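Local structure of DNA polymerase III, beta subunit (Thermotoga maritima, 1VPK) at residues E100-L103 with L108-S111; T19-D24 with T68-E73; F45-K50 with F54-T59; A29-A34 with V213-D218; A201-S206 with R232-S237. The protein probably tethers DNA polymerases and other proteins to DNA for processive replication, as a ring-shaped head-to-tail homodimer around the duplex. All coordinates share one frame; numbering follows the deposited sequence. Where two conformers were deposited one is given.

Contact 1 (E100-L103 with L108-S111); sequences ELSL and LVIS
L101 and I110 run alongside each other on the close-packed face of an antiparallel hairpin. The touching branch of L101 is CD2, which rests 3.8 Å from I110 CG1 and just as near I110 CG2, as though held in the fork of the isoleucine. Turning CG away from the carbonyl carbon (chi1 -50°) is what lets this methyl swing toward the partner strand. The pair L103 and L108 continues the same face: L103 CD2 comes to 4.0 Å from L108 CA, while L108 CD1 reaches back to 4.2 Å from L101 CB. Branched aliphatic residues suit this side, for they fill space and bring no polar group that would need a partner.

The other face, bearing E100, S102, V109 and S111, is looser and wetter. Here a water bridges the strands, 3.0 Å from S102 OG and 3.1 Å from S111 OG, and it donates to V109 O, which also accepts from S102 N. Small hydroxyl side chains leave room for such a bridge, and E100 extends its chain toward solvent. Between the faces runs the backbone pairing. E100 N bonds to S111 O at 2.7 Å, and the bond from V109 N to S102 O is nearly straight (173°).

Both strands of the hairpin are interior to their sheet, lying between strands 13-18 and 115-120. L101 pairs through its backbone with V15 of strand 13-18, L108 and I110 pair with I119 and F117 of strand 115-120, and the leucine side packs L103 and L108 onto F80 of strand 78-83.

Contact 2 (T19-D24 with T68-E73); sequences TLELKD and TVNAAE
E21 OE2 is gripped from two quarters: N70 N donates to it across the contact at 2.9 Å, and K25 NZ, one helical turn further on, forms a salt bridge with it. The N-H...O hydrogen bond from N70 is almost straight (172°) but meets the oxygen from above the carboxylate plane, 41° out of it. A bend at chi2 (64°) turns the carboxylate toward the loop instead of letting the chain run straight out. Glutamate suits the place because it has the length to reach a backbone N-H and the charge to hold a lysine; that lysine probably favours the ionised form. The stem of the side chain is useful too, with E21 CG packing against V69 CG1 at 3.9 Å. With an alanine here, N70 N is likely to lose its acceptor and K25 its counter-charge, so that the loop would be less firmly tied to the helix. K25 NZ also bonds to T68 O, making a second link. The contact thus fastens the first turns of helix 19-29 to the loop between strands 63-68 and 73-76, where V69 packs on F54 and I56 of strand 53-59 and on V17 of strand 13-18.

Contact 3 (F45-K50 with F54-T59); sequences FLFEVK and FYICAT
F54 reaches across the hairpin to V49 and F47, and its side chain can be followed outward atom by atom. CB and CG of F54 each stand 4.1 Å from V49 CG2. Further out, F54 CD1 is closer to that methyl, at 3.6 Å, while the ring edge on this side also borders E48 O. CE1 and CZ then arrive at the neighbouring ring, F54 CZ lying 3.8 Å from F47 CD2. Because CG stands opposite the backbone N (chi1 173°), the ring is carried over toward strand 44-50 rather than back along its own strand.

The two phenylalanines make an offset edge-to-face pair, the edge of F54 toward the face of F47, with centroids 5.5 Å apart and planes at 61°. I56 adds a CH-pi contact: its CG1 lies over a face of F47, 4.2 Å from the ring centroid. Beyond it, I56 CG2 touches F45 CD1 at 3.9 Å. Large aromatic and branched residues fit this buried side, whereas the other face mixes L46 and C57, which pack together, with the partly exposed, more polar pair E48 and Y55. Both of these pairs are hydrogen-bonded through the backbone, as in the 2.8 Å bond from Y55 N to E48 O.

Strand 78-83 pairs with one side of this hairpin, through F80 and V82, and strand 63-68 with the other. Helix 19-29 lies against the aromatic face, where I26 meets F45, F47 and I56, while V15 of strand 13-18 packs on V49 and F54.

Contact 4 (A29-A34 with V213-D218); sequences ASKALA and VQNVLD
K31 and N215 meet where the first two domains of this beta sliding clamp adjoin, the turn after helix 19-29 resting against helix 207-218. In clamps of this family such helices line the inside of the ring, and the same position is probable here.

The direct contact is van der Waals packing. The methylene chain of K31 lies over a face of the N215 amide, with K31 CG 4.0 Å from N215 CG, while K31 CD approaches N215 CB at 4.2 Å. Lysine suits this exposed margin because its methylene groups can pack while the extended chain carries its charged end onward.

The polar links run through residues flanking the segments. N215 ND2 donates to T27 O near the end of the first helix and to E212 OE1 one turn back on its own helix, so the amide is fixed by a bond to each domain. Asparagine fits, being short enough to lie in the interface and able to offer two N-H groups. Placing CG opposite the backbone N (chi1 -173°) directs this amide at the first domain. E212 OE1 also takes a weak bond from K31 N, a second tie between the domains.

S30 belongs to the same cluster, since its OG bonds to T27 O as well. One carbonyl therefore serves both domains, and S30 OG and N215 ND2 lie 4.1 Å apart beside it.

Contact 5 (A201-S206 with R232-S237); sequences ASFLLS and RRVSLS
The ring of F203 has V234 CG2 over one face, 3.7 Å above the plane. The methyl sits 3.8 Å from the ring centroid and only 14° off the normal, a clear CH-pi contact, with a slight offset that makes F203 CE1 its nearest ring atom. Two aromatic side chains also meet this ring: W171 stacks with it, and Y229 meets it with planes at about 35°. F203 and V234 reach toward each other, one from each sheet. CG of the phenylalanine lies between its backbone N and carbonyl carbon (chi1 50°), and with this torsion the ring turns one face to V234 CG2.

L205, two residues along the same strand, closes on the same methyl. Its CD2 lies 3.9 Å from V234 CG2 and 4.2 Å from V234 CB. One branch of the valine thus meets an aromatic face and a leucine methyl, which come to it from directions nearly at right angles. Valine suits this buried place because it is apolar and beta-branched, so one methyl can meet both; with L205 CA 8.5 Å from V234 CA, side chains and not backbones make the contact. Cut back to an alanine, position F203 would probably leave a gap beside V234 CG2 and W171 and Y229 without their ring partner.

Strands 201-206 and 233-237 belong to different sheets, and V247 packs on both F203 and V234. At the end of the first strand S206 takes the N-cap position of helix 207-218, its OG capping S209 N. Two sheets joined by an apolar core, with helices alongside, are characteristic of a DNA-clamp domain, here the central one.

From the N terminus, helix residues 19-24 open contact 2 and the following turn, 29-34, opens contact 4. The hairpin of contact 3 closes before 68-73 completes contact 2, and so lies wholly within that loop. A second hairpin, contact 1, comes next; its leucines pack on the aromatic side of contact 3, uniting the sheets of the N-terminal domain. Contact 4 closes only at 213-218. Its long loop encloses contacts 1 and 3, crosses contact 2, and also crosses contact 5, which opens at 201-206 and closes last at 232-237. Contact 4 thereby joins the first domain to the central one, whose two sheets contact 5 holds together.

Contact 1 (E100-L103 with L108-S111)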
# COMPACT_ATOMS: atom_id res chain seq x y z
N GLU A 100 6.65 12.10 29.94
CA GLU A 100 6.81 13.32 30.70
C GLU A 100 7.00 14.50 29.70
O GLU A 100 7.80 14.40 28.77
CB GLU A 100 8.01 13.18 31.67
CG GLU A 100 7.63 12.47 32.95
CD GLU A 100 8.78 12.32 33.97
OE1 GLU A 100 9.99 12.35 33.56
OE2 GLU A 100 8.47 12.15 35.19
N LEU A 101 6.24 15.57 29.89
CA LEU A 101 6.31 16.77 29.07
C LEU A 101 6.78 17.95 29.92
O LEU A 101 6.39 18.11 31.08
CB LEU A 101 4.97 17.18 28.52
CG LEU A 101 4.08 16.19 27.82
CD1 LEU A 101 2.79 16.94 27.51
CD2 LEU A 101 4.77 15.71 26.56
N SER A 102 7.64 18.77 29.33
CA SER A 102 8.10 19.95 30.03
C SER A 102 8.61 20.92 29.00
O SER A 102 8.63 20.60 27.82
CB SER A 102 9.20 19.61 31.06
OG SER A 102 10.33 18.98 30.48
N LEU A 103 9.00 22.09 29.45
CA LEU A 103 9.59 23.11 28.60
C LEU A 103 11.07 23.35 28.98
O LEU A 103 11.43 23.31 30.16
CB LEU A 103 8.78 24.41 28.65
CG LEU A 103 7.33 24.24 28.16
CD1 LEU A 103 6.48 25.39 28.63
CD2 LEU A 103 7.19 24.14 26.65
N LEU A 108 9.32 22.23 23.54
CA LEU A 108 8.63 21.20 24.29
C LEU A 108 9.56 19.98 24.38
O LEU A 108 10.04 19.49 23.35
CB LEU A 108 7.33 20.77 23.58
CG LEU A 108 6.51 19.62 24.21
CD1 LEU A 108 5.88 20.04 25.56
CD2 LEU A 108 5.37 19.13 23.24
N VAL A 109 9.80 19.51 25.60
CA VAL A 109 10.63 18.36 25.83
C VAL A 109 9.69 17.21 26.18
O VAL A 109 8.86 17.31 27.08
CB VAL A 109 11.65 18.55 26.95
CG1 VAL A 109 12.47 17.27 27.12
CG2 VAL A 109 12.52 19.75 26.71
N ILE A 110 9.79 16.12 25.41
CA ILE A 110 8.89 14.95 25.55
C ILE A 110 9.80 13.76 25.84
O ILE A 110 10.58 13.35 24.96
CB ILE A 110 8.10 14.65 24.26
CG1 ILE A 110 7.32 15.88 23.75
CG2 ILE A 110 7.11 13.53 24.48
CD1 ILE A 110 7.94 16.55 22.58
N SER A 111 9.67 13.21 27.05
CA SER A 111 10.55 12.18 27.58
C SER A 111 9.75 10.94 27.89
O SER A 111 8.77 10.95 28.68
CB SER A 111 11.19 12.63 28.88
OG SER A 111 11.80 13.88 28.68
O HOH W 1 10.06 16.11 29.84

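Contact 2 (T19-D24 with T68-E73)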
# COMPACT_ATOMS: atom_id res chain seq x y z
N THR A 19 1.45 7.12 28.12
CA THR A 19 1.71 7.30 26.70
C THR A 19 0.47 6.97 25.85
O THR A 19 0.16 7.64 24.89
CB THR A 19 2.87 6.42 26.31
OG1 THR A 19 4.00 6.84 27.07
CG2 THR A 19 3.15 6.55 24.85
N LEU A 20 -0.24 5.95 26.26
CA LEU A 20 -1.49 5.56 25.62
C LEU A 20 -2.53 6.70 25.60
O LEU A 20 -3.18 6.95 24.55
CB LEU A 20 -2.02 4.30 26.33
CG LEU A 20 -3.24 3.69 25.66
CD1 LEU A 20 -2.92 3.22 24.21
CD2 LEU A 20 -3.72 2.54 26.52
N GLU A 21 -2.65 7.43 26.72
CA GLU A 21 -3.56 8.60 26.81
C GLU A 21 -3.15 9.72 25.87
O GLU A 21 -4.00 10.28 25.16
CB GLU A 21 -3.62 9.13 28.23
CG GLU A 21 -4.44 10.39 28.42
CD GLU A 21 -5.94 10.27 28.14
OE1 GLU A 21 -6.50 9.15 27.97
OE2 GLU A 21 -6.60 11.33 28.18
N LEU A 22 -1.87 10.10 25.89
CA LEU A 22 -1.38 11.13 25.04
C LEU A 22 -1.58 10.76 23.59
O LEU A 22 -1.96 11.60 22.78
CB LEU A 22 0.14 11.40 25.32
CG LEU A 22 0.75 12.58 24.59
CD1 LEU A 22 0.09 13.91 24.99
CD2 LEU A 22 2.29 12.63 24.84
N LYS A 23 -1.20 9.54 23.23
CA LYS A 23 -1.38 9.02 21.87
C LYS A 23 -2.84 9.09 21.39
O LYS A 23 -3.15 9.54 20.28
CB LYS A 23 -0.90 7.58 21.83
CG LYS A 23 -0.80 6.99 20.43
CD LYS A 23 -0.01 5.63 20.46
CE LYS A 23 -0.74 4.53 21.24
NZ LYS A 23 -0.04 3.18 21.18
N ASP A 24 -3.74 8.58 22.23
CA ASP A 24 -5.19 8.59 21.97
C ASP A 24 -5.74 10.01 21.74
O ASP A 24 -6.45 10.27 20.77
CB ASP A 24 -5.92 7.89 23.13
CG ASP A 24 -5.62 6.40 23.20
OD1 ASP A 24 -4.71 5.91 22.47
OD2 ASP A 24 -6.29 5.70 24.01
N THR A 68 -9.67 16.96 26.45
CA THR A 68 -9.15 17.02 27.80
C THR A 68 -8.25 15.78 28.03
O THR A 68 -8.68 14.64 27.79
CB THR A 68 -10.28 17.16 28.79
OG1 THR A 68 -10.99 18.37 28.49
CG2 THR A 68 -9.79 17.24 30.22
N VAL A 69 -6.99 16.02 28.40
CA VAL A 69 -6.02 14.95 28.60
C VAL A 69 -6.06 14.56 30.09
O VAL A 69 -5.94 15.41 31.00
CB VAL A 69 -4.61 15.37 28.17
CG1 VAL A 69 -3.66 14.17 28.17
CG2 VAL A 69 -4.66 15.95 26.77
N ASN A 70 -6.29 13.30 30.34
CA ASN A 70 -6.28 12.78 31.72
C ASN A 70 -4.87 12.38 32.11
O ASN A 70 -4.42 11.31 31.77
CB ASN A 70 -7.21 11.60 31.81
CG ASN A 70 -8.62 11.99 31.51
OD1 ASN A 70 -9.13 12.96 32.11
ND2 ASN A 70 -9.27 11.28 30.56
N ALA A 71 -4.18 13.30 32.78
CA ALA A 71 -2.79 13.10 33.24
C ALA A 71 -2.73 12.79 34.72
O ALA A 71 -3.67 13.00 35.46
CB ALA A 71 -1.97 14.33 32.94
N ALA A 72 -1.58 12.28 35.14
CA ALA A 72 -1.32 11.93 36.52
C ALA A 72 -0.81 13.13 37.30
O ALA A 72 -1.11 13.26 38.47
CB ALA A 72 -0.26 10.81 36.55
N GLU A 73 0.03 13.94 36.67
CA GLU A 73 0.62 15.13 37.27
C GLU A 73 0.56 16.27 36.24
O GLU A 73 0.93 16.09 35.08
CB GLU A 73 2.08 14.88 37.69
CG GLU A 73 2.19 13.87 38.83
CD GLU A 73 3.57 13.26 39.03
OE1 GLU A 73 4.57 13.75 38.46
OE2 GLU A 73 3.64 12.25 39.78

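Contact 3 (F45-K50 with F54-T59)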
# COMPACT_ATOMS: atom_id res chain seq x y z
N PHE A 45 -1.11 21.49 16.76
CA PHE A 45 -1.94 21.30 17.95
C PHE A 45 -1.70 22.41 18.93
O PHE A 45 -0.53 22.74 19.25
CB PHE A 45 -1.61 19.98 18.68
CG PHE A 45 -1.86 18.78 17.87
CD1 PHE A 45 -3.15 18.29 17.74
CD2 PHE A 45 -0.82 18.10 17.29
CE1 PHE A 45 -3.41 17.14 17.00
CE2 PHE A 45 -1.07 16.95 16.51
CZ PHE A 45 -2.37 16.50 16.35
N LEU A 46 -2.77 22.95 19.48
CA LEU A 46 -2.66 23.76 20.69
C LEU A 46 -2.49 22.84 21.91
O LEU A 46 -3.33 21.98 22.13
CB LEU A 46 -3.91 24.62 20.88
CG LEU A 46 -3.91 25.51 22.14
CD1 LEU A 46 -3.02 26.66 21.98
CD2 LEU A 46 -5.29 25.99 22.44
N PHE A 47 -1.42 23.04 22.69
CA PHE A 47 -1.27 22.43 24.01
C PHE A 47 -1.50 23.57 25.00
O PHE A 47 -0.84 24.61 24.93
CB PHE A 47 0.14 21.86 24.24
CG PHE A 47 0.40 20.50 23.61
CD1 PHE A 47 -0.21 20.11 22.45
CD2 PHE A 47 1.29 19.65 24.20
CE1 PHE A 47 0.04 18.90 21.87
CE2 PHE A 47 1.56 18.36 23.63
CZ PHE A 47 0.95 17.99 22.48
N GLU A 48 -2.45 23.37 25.91
CA GLU A 48 -2.72 24.34 26.93
C GLU A 48 -2.79 23.68 28.31
O GLU A 48 -3.53 22.73 28.51
CB GLU A 48 -4.04 25.02 26.64
CG GLU A 48 -4.27 26.18 27.53
CD GLU A 48 -5.45 27.05 27.12
OE1 GLU A 48 -6.24 26.66 26.22
OE2 GLU A 48 -5.54 28.14 27.74
N VAL A 49 -2.00 24.20 29.24
CA VAL A 49 -2.00 23.78 30.63
C VAL A 49 -2.38 25.00 31.47
O VAL A 49 -1.73 26.04 31.38
CB VAL A 49 -0.61 23.20 31.02
CG1 VAL A 49 -0.53 22.92 32.52
CG2 VAL A 49 -0.35 21.95 30.23
N LYS A 50 -3.47 24.85 32.24
CA LYS A 50 -3.99 25.93 33.11
C LYS A 50 -4.74 25.30 34.29
O LYS A 50 -5.61 24.46 34.10
CB LYS A 50 -4.97 26.82 32.32
CG LYS A 50 -5.64 27.96 33.11
CD LYS A 50 -4.61 29.01 33.59
N PHE A 54 -5.03 20.01 31.35
CA PHE A 54 -4.19 19.93 30.17
C PHE A 54 -5.15 19.62 29.02
O PHE A 54 -5.87 18.60 29.05
CB PHE A 54 -3.10 18.85 30.36
CG PHE A 54 -2.27 18.54 29.12
CD1 PHE A 54 -2.00 19.51 28.11
CD2 PHE A 54 -1.70 17.30 28.97
CE1 PHE A 54 -1.24 19.17 26.97
CE2 PHE A 54 -0.93 16.98 27.86
CZ PHE A 54 -0.74 17.92 26.85
N TYR A 55 -5.23 20.55 28.07
CA TYR A 55 -6.03 20.38 26.84
C TYR A 55 -5.11 20.35 25.60
O TYR A 55 -4.10 21.11 25.50
CB TYR A 55 -6.99 21.56 26.63
CG TYR A 55 -7.86 21.85 27.81
CD1 TYR A 55 -8.97 21.08 28.05
CD2 TYR A 55 -7.56 22.89 28.67
CE1 TYR A 55 -9.76 21.33 29.14
CE2 TYR A 55 -8.36 23.15 29.76
CZ TYR A 55 -9.45 22.36 29.98
OH TYR A 55 -10.26 22.59 31.05
N ILE A 56 -5.47 19.48 24.67
CA ILE A 56 -4.92 19.48 23.31
C ILE A 56 -6.06 19.84 22.34
O ILE A 56 -7.15 19.22 22.39
CB ILE A 56 -4.39 18.11 22.97
CG1 ILE A 56 -3.14 17.82 23.84
CG2 ILE A 56 -4.07 18.00 21.48
CD1 ILE A 56 -2.68 16.34 23.80
N CYS A 57 -5.82 20.86 21.50
CA CYS A 57 -6.83 21.32 20.51
C CYS A 57 -6.31 21.31 19.07
O CYS A 57 -5.09 21.42 18.82
CB CYS A 57 -7.31 22.71 20.84
SG CYS A 57 -7.95 22.91 22.53
N ALA A 58 -7.23 21.22 18.13
CA ALA A 58 -6.90 21.40 16.71
C ALA A 58 -8.12 22.02 16.05
O ALA A 58 -9.27 21.73 16.44
CB ALA A 58 -6.62 20.11 16.10
N THR A 59 -7.88 22.88 15.07
CA THR A 59 -8.95 23.41 14.26
C THR A 59 -8.43 23.81 12.89
O THR A 59 -7.27 24.20 12.75
CB THR A 59 -9.62 24.61 14.93
OG1 THR A 59 -10.81 24.97 14.21
CG2 THR A 59 -8.69 25.87 14.96

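Contact 4 (A29-A34 with V213-D218)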
# COMPACT_ATOMS: atom_id res chain seq x y z
N ALA A 29 -7.70 14.29 17.96
CA ALA A 29 -7.67 15.67 17.46
C ALA A 29 -7.11 15.86 16.06
O ALA A 29 -7.41 16.88 15.43
CB ALA A 29 -6.90 16.56 18.44
N SER A 30 -6.35 14.89 15.57
CA SER A 30 -5.51 15.07 14.41
C SER A 30 -6.23 15.39 13.12
O SER A 30 -5.67 16.09 12.31
CB SER A 30 -4.59 13.86 14.18
OG SER A 30 -5.36 12.73 13.92
N LYS A 31 -7.47 14.93 12.94
CA LYS A 31 -8.13 15.14 11.66
C LYS A 31 -8.90 16.48 11.58
O LYS A 31 -9.56 16.79 10.59
CB LYS A 31 -8.98 13.93 11.26
CG LYS A 31 -8.14 12.68 10.95
CD LYS A 31 -8.87 11.78 10.00
CE LYS A 31 -8.02 10.62 9.40
NZ LYS A 31 -8.88 10.00 8.27
N ALA A 32 -8.78 17.29 12.62
CA ALA A 32 -9.29 18.65 12.63
C ALA A 32 -8.16 19.66 12.26
O ALA A 32 -8.41 20.85 12.13
CB ALA A 32 -9.87 18.98 13.95
N LEU A 33 -6.94 19.19 12.08
CA LEU A 33 -5.83 20.12 11.70
C LEU A 33 -6.05 20.68 10.29
O LEU A 33 -6.59 19.98 9.43
CB LEU A 33 -4.50 19.38 11.73
CG LEU A 33 -3.97 18.84 13.08
CD1 LEU A 33 -2.84 17.88 12.87
CD2 LEU A 33 -3.48 19.97 13.89
N ALA A 34 -5.61 21.94 10.07
CA ALA A 34 -5.54 22.51 8.72
C ALA A 34 -4.32 21.99 7.95
O ALA A 34 -3.39 21.48 8.54
CB ALA A 34 -5.47 24.02 8.80
N VAL A 213 -15.38 13.18 12.52
CA VAL A 213 -16.43 12.44 13.25
C VAL A 213 -16.04 10.97 13.35
O VAL A 213 -16.02 10.39 14.45
CB VAL A 213 -17.83 12.64 12.60
CG1 VAL A 213 -18.86 11.68 13.16
CG2 VAL A 213 -18.31 14.07 12.86
N GLN A 214 -15.65 10.41 12.20
CA GLN A 214 -15.27 9.02 12.10
C GLN A 214 -14.05 8.75 12.99
O GLN A 214 -13.94 7.70 13.65
CB GLN A 214 -14.87 8.69 10.68
CG GLN A 214 -15.93 8.27 9.75
CD GLN A 214 -15.32 7.53 8.56
OE1 GLN A 214 -14.48 8.10 7.83
NE2 GLN A 214 -15.68 6.27 8.40
N ASN A 215 -13.11 9.68 12.98
CA ASN A 215 -11.88 9.56 13.76
C ASN A 215 -12.20 9.48 15.25
O ASN A 215 -11.65 8.67 16.01
CB ASN A 215 -10.99 10.77 13.47
CG ASN A 215 -9.64 10.66 14.09
OD1 ASN A 215 -8.97 9.64 13.94
ND2 ASN A 215 -9.21 11.71 14.77
N VAL A 216 -13.11 10.35 15.67
CA VAL A 216 -13.59 10.38 17.05
C VAL A 216 -14.22 9.01 17.46
O VAL A 216 -13.80 8.37 18.46
CB VAL A 216 -14.63 11.53 17.25
CG1 VAL A 216 -15.32 11.42 18.59
CG2 VAL A 216 -13.93 12.84 17.19
N LEU A 217 -15.13 8.55 16.63
CA LEU A 217 -15.88 7.31 16.88
C LEU A 217 -14.96 6.10 16.88
O LEU A 217 -15.13 5.19 17.71
CB LEU A 217 -16.98 7.14 15.83
CG LEU A 217 -18.04 8.22 15.76
CD1 LEU A 217 -18.94 8.03 14.56
CD2 LEU A 217 -18.89 8.31 17.03
N ASP A 218 -13.99 6.07 15.96
CA ASP A 218 -13.04 4.97 15.91
C ASP A 218 -12.10 5.00 17.09
O ASP A 218 -11.49 3.98 17.35
CB ASP A 218 -12.24 4.93 14.58
CG ASP A 218 -13.14 4.62 13.34
OD1 ASP A 218 -14.23 4.01 13.48
OD2 ASP A 218 -12.74 5.01 12.20

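Contact 5 (A201-S206 with R232-S237)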
# COMPACT_ATOMS: atom_id res chain seq x y z
N ALA A 201 -34.93 17.80 12.51
CA ALA A 201 -33.82 18.66 12.13
C ALA A 201 -33.07 18.05 10.98
O ALA A 201 -33.12 16.84 10.77
CB ALA A 201 -32.87 18.88 13.31
N SER A 202 -32.35 18.89 10.23
CA SER A 202 -31.42 18.42 9.20
C SER A 202 -30.31 19.45 8.97
O SER A 202 -30.49 20.64 9.24
CB SER A 202 -32.16 18.10 7.90
OG SER A 202 -32.58 19.30 7.29
N PHE A 203 -29.14 18.96 8.53
CA PHE A 203 -27.97 19.79 8.29
C PHE A 203 -26.94 19.01 7.45
O PHE A 203 -26.92 17.78 7.44
CB PHE A 203 -27.35 20.22 9.62
CG PHE A 203 -27.11 19.08 10.61
CD1 PHE A 203 -25.93 18.32 10.56
CD2 PHE A 203 -28.07 18.81 11.61
CE1 PHE A 203 -25.71 17.29 11.45
CE2 PHE A 203 -27.85 17.79 12.53
CZ PHE A 203 -26.69 17.02 12.45
N LEU A 204 -26.08 19.75 6.76
CA LEU A 204 -24.99 19.17 6.00
C LEU A 204 -23.67 19.44 6.74
O LEU A 204 -23.38 20.56 7.12
CB LEU A 204 -24.96 19.82 4.63
CG LEU A 204 -23.89 19.38 3.63
CD1 LEU A 204 -23.98 17.94 3.25
CD2 LEU A 204 -23.95 20.27 2.39
N LEU A 205 -22.91 18.38 7.00
CA LEU A 205 -21.54 18.55 7.48
C LEU A 205 -20.59 18.18 6.35
O LEU A 205 -20.85 17.22 5.57
CB LEU A 205 -21.30 17.67 8.72
CG LEU A 205 -22.14 17.95 9.98
CD1 LEU A 205 -21.80 16.94 11.05
CD2 LEU A 205 -21.99 19.41 10.51
N SER A 206 -19.50 18.93 6.26
CA SER A 206 -18.48 18.78 5.20
C SER A 206 -17.81 17.42 5.31
O SER A 206 -17.83 16.78 6.38
CB SER A 206 -17.41 19.89 5.27
OG SER A 206 -16.43 19.64 6.31
N ARG A 232 -26.45 26.51 13.55
CA ARG A 232 -25.23 26.94 12.87
C ARG A 232 -24.09 25.99 13.05
O ARG A 232 -23.28 25.86 12.15
CB ARG A 232 -24.79 28.34 13.36
CG ARG A 232 -25.79 29.44 13.05
CD ARG A 232 -26.42 30.03 14.33
N ARG A 233 -24.03 25.33 14.21
CA ARG A 233 -22.99 24.40 14.53
C ARG A 233 -23.53 23.13 15.16
O ARG A 233 -24.57 23.15 15.81
CB ARG A 233 -22.03 25.06 15.52
CG ARG A 233 -21.40 26.31 14.97
CD ARG A 233 -20.03 26.47 15.52
NE ARG A 233 -20.08 26.92 16.89
CZ ARG A 233 -18.99 27.11 17.64
NH1 ARG A 233 -17.76 26.86 17.17
NH2 ARG A 233 -19.14 27.54 18.89
N VAL A 234 -22.79 22.06 14.97
CA VAL A 234 -23.08 20.76 15.57
C VAL A 234 -21.86 20.40 16.45
O VAL A 234 -20.70 20.41 15.98
CB VAL A 234 -23.24 19.71 14.47
CG1 VAL A 234 -23.46 18.27 15.05
CG2 VAL A 234 -24.39 20.08 13.56
N SER A 235 -22.14 20.08 17.72
CA SER A 235 -21.17 19.53 18.64
C SER A 235 -21.41 18.04 18.69
O SER A 235 -22.55 17.60 18.79
CB SER A 235 -21.32 20.11 20.05
OG SER A 235 -20.83 21.45 20.12
N LEU A 236 -20.33 17.28 18.63
CA LEU A 236 -20.29 15.87 18.89
C LEU A 236 -19.35 15.70 20.09
O LEU A 236 -18.16 16.02 19.99
CB LEU A 236 -19.74 15.14 17.68
CG LEU A 236 -19.91 13.63 17.63
CD1 LEU A 236 -21.00 13.29 16.61
CD2 LEU A 236 -18.62 12.97 17.21
N SER A 237 -19.90 15.21 21.20
CA SER A 237 -19.20 15.20 22.48
C SER A 237 -19.10 13.78 23.03
O SER A 237 -20.09 13.01 23.00
CB SER A 237 -20.01 16.00 23.52
OG SER A 237 -20.05 17.38 23.19